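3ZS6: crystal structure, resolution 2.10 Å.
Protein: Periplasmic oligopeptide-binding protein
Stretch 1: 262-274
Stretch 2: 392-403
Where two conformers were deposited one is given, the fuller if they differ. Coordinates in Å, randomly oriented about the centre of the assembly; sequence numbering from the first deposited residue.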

# COMPACT_ATOMS: atom_id res chain seq x y z
N TYR A 262 -9.94 3.51 1.23
CA TYR A 262 -10.11 4.35 0.06
C TYR A 262 -10.45 5.75 0.57
O TYR A 262 -11.36 5.92 1.39
CB TYR A 262 -11.26 3.79 -0.79
CG TYR A 262 -11.47 4.39 -2.18
CD1 TYR A 262 -11.91 5.71 -2.33
CD2 TYR A 262 -11.29 3.62 -3.32
CE1 TYR A 262 -12.13 6.24 -3.60
CE2 TYR A 262 -11.52 4.15 -4.59
CZ TYR A 262 -11.94 5.46 -4.72
OH TYR A 262 -12.16 5.99 -5.98
N TYR A 263 -9.71 6.75 0.10
CA TYR A 263 -9.89 8.10 0.63
C TYR A 263 -9.44 9.17 -0.35
O TYR A 263 -8.67 8.91 -1.29
CB TYR A 263 -9.15 8.26 1.96
CG TYR A 263 -7.64 8.32 1.85
CD1 TYR A 263 -6.98 9.53 1.69
CD2 TYR A 263 -6.87 7.15 1.92
CE1 TYR A 263 -5.58 9.59 1.60
CE2 TYR A 263 -5.47 7.19 1.84
CZ TYR A 263 -4.84 8.42 1.68
OH TYR A 263 -3.47 8.48 1.59
N TYR A 264 -9.92 10.39 -0.12
CA TYR A 264 -9.51 11.52 -0.94
C TYR A 264 -8.43 12.33 -0.24
O TYR A 264 -8.59 12.81 0.89
CB TYR A 264 -10.70 12.40 -1.32
CG TYR A 264 -11.50 11.91 -2.51
CD1 TYR A 264 -11.03 10.90 -3.33
CD2 TYR A 264 -12.74 12.46 -2.81
CE1 TYR A 264 -11.77 10.45 -4.42
CE2 TYR A 264 -13.48 12.03 -3.90
CZ TYR A 264 -12.99 11.02 -4.70
OH TYR A 264 -13.74 10.59 -5.79
N TYR A 265 -7.32 12.46 -0.93
CA TYR A 265 -6.23 13.32 -0.54
C TYR A 265 -6.72 14.75 -0.61
O TYR A 265 -7.50 15.09 -1.50
CB TYR A 265 -5.11 13.07 -1.54
CG TYR A 265 -4.02 14.10 -1.73
CD1 TYR A 265 -4.28 15.33 -2.33
CD2 TYR A 265 -2.70 13.79 -1.42
CE1 TYR A 265 -3.26 16.24 -2.56
CE2 TYR A 265 -1.68 14.68 -1.64
CZ TYR A 265 -1.96 15.91 -2.21
OH TYR A 265 -0.94 16.78 -2.43
N LEU A 266 -6.31 15.56 0.36
CA LEU A 266 -6.55 17.00 0.34
C LEU A 266 -5.21 17.71 0.54
O LEU A 266 -4.47 17.39 1.46
CB LEU A 266 -7.50 17.43 1.46
CG LEU A 266 -8.93 16.87 1.50
CD1 LEU A 266 -9.65 17.42 2.74
CD2 LEU A 266 -9.72 17.20 0.23
N LYS A 267 -4.92 18.67 -0.33
CA LYS A 267 -3.68 19.44 -0.23
C LYS A 267 -3.77 20.37 0.96
O LYS A 267 -4.43 21.42 0.89
CB LYS A 267 -3.47 20.25 -1.50
CG LYS A 267 -2.20 21.08 -1.52
CD LYS A 267 -2.17 21.95 -2.77
CE LYS A 267 -1.01 22.92 -2.78
NZ LYS A 267 -1.11 23.86 -3.94
N ASN A 268 -3.12 20.01 2.06
CA ASN A 268 -3.26 20.76 3.31
C ASN A 268 -2.63 22.16 3.27
O ASN A 268 -2.90 22.99 4.14
CB ASN A 268 -2.72 19.97 4.51
CG ASN A 268 -3.71 18.90 5.00
OD1 ASN A 268 -4.35 18.21 4.20
ND2 ASN A 268 -3.83 18.78 6.31
N SER A 269 -1.79 22.43 2.28
CA SER A 269 -1.23 23.76 2.11
C SER A 269 -2.06 24.61 1.14
O SER A 269 -1.72 25.75 0.86
CB SER A 269 0.22 23.69 1.63
OG SER A 269 0.29 23.18 0.30
N ASP A 270 -3.15 24.04 0.62
CA ASP A 270 -4.04 24.84 -0.22
C ASP A 270 -4.60 25.98 0.61
O ASP A 270 -4.90 25.80 1.79
CB ASP A 270 -5.17 23.99 -0.80
CG ASP A 270 -6.16 24.80 -1.64
OD1 ASP A 270 -7.11 25.37 -1.06
OD2 ASP A 270 -5.99 24.86 -2.89
N PRO A 271 -4.73 27.17 -0.00
CA PRO A 271 -5.21 28.38 0.69
C PRO A 271 -6.60 28.20 1.32
O PRO A 271 -6.89 28.85 2.31
CB PRO A 271 -5.25 29.42 -0.43
CG PRO A 271 -4.22 28.96 -1.40
CD PRO A 271 -4.31 27.46 -1.39
N ALA A 272 -7.44 27.33 0.76
CA ALA A 272 -8.74 27.04 1.36
C ALA A 272 -8.71 25.73 2.17
O ALA A 272 -9.26 25.65 3.27
CB ALA A 272 -9.83 26.98 0.29
N LEU A 273 -8.07 24.70 1.61
CA LEU A 273 -8.04 23.39 2.26
C LEU A 273 -7.16 23.38 3.50
O LEU A 273 -7.24 22.46 4.32
CB LEU A 273 -7.60 22.31 1.26
CG LEU A 273 -8.51 22.11 0.04
CD1 LEU A 273 -7.89 21.13 -0.94
CD2 LEU A 273 -9.93 21.66 0.44
N LYS A 274 -6.35 24.42 3.67
CA LYS A 274 -5.56 24.56 4.89
C LYS A 274 -6.46 24.81 6.10
O LYS A 274 -6.04 24.64 7.24
CB LYS A 274 -4.54 25.69 4.75
CG LYS A 274 -5.16 27.09 4.73
CD LYS A 274 -4.07 28.16 4.75
CE LYS A 274 -4.66 29.56 4.87
NZ LYS A 274 -3.59 30.58 5.07
N LYS A 392 3.07 10.96 -8.34
CA LYS A 392 4.02 12.06 -8.33
C LYS A 392 3.34 13.38 -7.99
O LYS A 392 3.84 14.17 -7.20
CB LYS A 392 4.74 12.16 -9.68
CG LYS A 392 5.64 10.98 -9.98
CD LYS A 392 6.34 11.13 -11.33
CE LYS A 392 7.22 9.92 -11.64
NZ LYS A 392 7.95 10.09 -12.92
N GLN A 393 2.18 13.62 -8.60
CA GLN A 393 1.47 14.86 -8.33
C GLN A 393 1.09 15.02 -6.86
O GLN A 393 1.18 16.11 -6.30
CB GLN A 393 0.24 14.99 -9.23
CG GLN A 393 0.58 15.38 -10.66
CD GLN A 393 -0.65 15.47 -11.55
OE1 GLN A 393 -1.70 14.91 -11.23
NE2 GLN A 393 -0.52 16.17 -12.67
N ARG A 394 0.66 13.93 -6.22
CA ARG A 394 0.32 13.97 -4.80
C ARG A 394 1.56 14.29 -3.95
O ARG A 394 1.51 15.13 -3.05
CB ARG A 394 -0.37 12.67 -4.35
CG ARG A 394 -1.75 12.46 -4.99
CD ARG A 394 -2.45 11.18 -4.51
NE ARG A 394 -1.56 10.02 -4.43
CZ ARG A 394 -1.92 8.76 -4.63
NH1 ARG A 394 -3.18 8.46 -4.97
NH2 ARG A 394 -1.02 7.77 -4.49
N HIS A 395 2.68 13.62 -4.23
CA HIS A 395 3.93 13.92 -3.52
C HIS A 395 4.30 15.40 -3.65
O HIS A 395 4.78 16.01 -2.69
CB HIS A 395 5.10 13.06 -4.05
CG HIS A 395 5.15 11.69 -3.46
ND1 HIS A 395 5.35 11.46 -2.11
CD2 HIS A 395 5.04 10.46 -4.03
CE1 HIS A 395 5.36 10.16 -1.88
NE2 HIS A 395 5.17 9.53 -3.03
N ASP A 396 4.08 15.97 -4.83
CA ASP A 396 4.53 17.33 -5.13
C ASP A 396 3.45 18.36 -4.83
O ASP A 396 3.64 19.56 -5.05
CB ASP A 396 4.97 17.46 -6.60
CG ASP A 396 6.21 16.62 -6.93
OD1 ASP A 396 6.87 16.14 -5.99
OD2 ASP A 396 6.52 16.44 -8.13
N GLY A 397 2.31 17.89 -4.33
CA GLY A 397 1.20 18.78 -4.04
C GLY A 397 0.70 19.55 -5.26
O GLY A 397 0.26 20.68 -5.12
N LYS A 398 0.76 18.94 -6.44
CA LYS A 398 0.29 19.59 -7.67
C LYS A 398 -1.18 19.29 -7.99
O LYS A 398 -1.67 19.60 -9.08
CB LYS A 398 1.19 19.22 -8.84
CG LYS A 398 2.60 19.79 -8.68
CD LYS A 398 3.52 19.42 -9.82
CE LYS A 398 4.90 20.00 -9.57
NZ LYS A 398 5.78 19.86 -10.76
N VAL A 399 -1.86 18.67 -7.03
CA VAL A 399 -3.29 18.39 -7.13
C VAL A 399 -3.93 18.87 -5.83
O VAL A 399 -3.26 18.92 -4.80
CB VAL A 399 -3.55 16.88 -7.35
CG1 VAL A 399 -3.19 16.46 -8.78
CG2 VAL A 399 -2.76 16.05 -6.34
N GLN A 400 -5.21 19.22 -5.89
CA GLN A 400 -5.91 19.80 -4.74
C GLN A 400 -6.70 18.74 -3.97
O GLN A 400 -6.53 18.56 -2.77
CB GLN A 400 -6.85 20.91 -5.20
CG GLN A 400 -6.15 22.13 -5.74
CD GLN A 400 -7.13 23.21 -6.16
OE1 GLN A 400 -7.95 23.00 -7.06
NE2 GLN A 400 -7.07 24.36 -5.49
N ILE A 401 -7.58 18.06 -4.69
CA ILE A 401 -8.30 16.91 -4.15
C ILE A 401 -7.96 15.77 -5.09
O ILE A 401 -8.00 15.94 -6.31
CB ILE A 401 -9.82 17.13 -4.17
CG1 ILE A 401 -10.18 18.44 -3.44
CG2 ILE A 401 -10.53 15.94 -3.56
CD1 ILE A 401 -11.68 18.73 -3.38
N ALA A 402 -7.59 14.62 -4.53
CA ALA A 402 -7.11 13.52 -5.37
C ALA A 402 -7.56 12.16 -4.85
O ALA A 402 -7.63 11.94 -3.64
CB ALA A 402 -5.59 13.57 -5.51
N ARG A 403 -7.88 11.26 -5.77
CA ARG A 403 -8.18 9.87 -5.43
C ARG A 403 -6.92 9.27 -4.78
O ARG A 403 -5.80 9.40 -5.30
CB ARG A 403 -8.57 9.09 -6.69
CG ARG A 403 -9.46 7.86 -6.42
CD ARG A 403 -8.69 6.79 -5.63
NE ARG A 403 -7.59 6.25 -6.42
CZ ARG A 403 -6.73 5.34 -5.98
NH1 ARG A 403 -6.82 4.85 -4.75
NH2 ARG A 403 -5.76 4.90 -6.79

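What joins the two backbones? Strand 262-266 and strand 401-403 run antiparallel. Tyr265 and Ala402 form a hydrogen-bonded pair, with Tyr265 N donating to Ala402 O at 2.8 Å and Ala402 N to Tyr265 O at 3.1 Å. Just beyond the strands, Lys267 N donates to Gln400 O at 2.9 Å and continues the ladder. Alongside these bonds, CA-H groups face carbonyl oxygens: Tyr264 CA lies 3.3 Å from Ala402 O, and Ile401 CA lies 3.3 Å from Tyr265 O. The pairing sends Tyr265 and Ala402 to one face of the sheet, and Tyr264, Leu266, Ile401 and Arg403 to the other.

How does Tyr265 come to be the most extensively covered residue of the contact? Its chi1 of 159° (t) and chi2 of -69° carry the ring out from the sheet, past the side of Ala402, to the backbone of Arg394 and Gly397. The small side chain of Ala402 packs against the ring, with CB 3.9 Å from Tyr265 CD1, while Val399 CG2 lies 3.8 Å from Tyr265 CE1. Arg394, with chi1 m and chi2 t, lays its aliphatic part over one ring face: its CG is 4.1 Å from the ring centroid, a CH-pi contact. Farther along, the same side chain turns at chi3 (m), and Arg394 NH1 donates to Arg403 O at 2.8 Å, tying the helix to the strand within its own stretch. The tyrosine hydroxyl reaches backbone atoms of stretch 2, with Tyr265 OH 3.0 Å from Arg394 O and 3.3 Å from Gly397 CA. Gly397 has positive phi in a Schellman motif, a conformation that favours glycine.

What fills the opposite face? Leu266 (m, t) and Ile401 (m, t) form an apolar contact, Leu266 CD2 to Ile401 CG1 at 3.9 Å, and Leu273 CD1 adds a looser one to Ile401 CG1 at 4.3 Å. Tyr264, at chi1 -82° (m), places CD2 4.2 Å from Ile401 CG2 and CE1 4.0 Å from Arg403 CG, so its ring spans two residues of the facing strand. Arg403 bends at chi2 and chi3, both m. Its CG comes within 3.3 Å of Tyr262 OH, and its guanidinium is hydrogen-bonded elsewhere in the structure, which suits a charged group in a buried place. Its CZ is 5.6 Å from the Tyr262 ring centroid, at most a weak cation-pi attraction.

How is the turn beyond the strand fastened? Lys267 to Asp270 form a type I turn, closed by Asp270 N donating to Lys267 O at 2.9 Å. With chi1 at 178° (t), Asp270 uses both carboxylate oxygens: OD1 accepts from Ala272 N at 2.7 Å and Leu273 N at 2.9 Å, while OD2 accepts from Gln400 NE2 at 2.9 Å. Gln400 points its CA-to-CB bond away, yet its m, t side chain still reaches that oxygen. The fully extended Lys267 side chain runs past Gly397, with Lys267 CE 3.5 Å from Gly397 O.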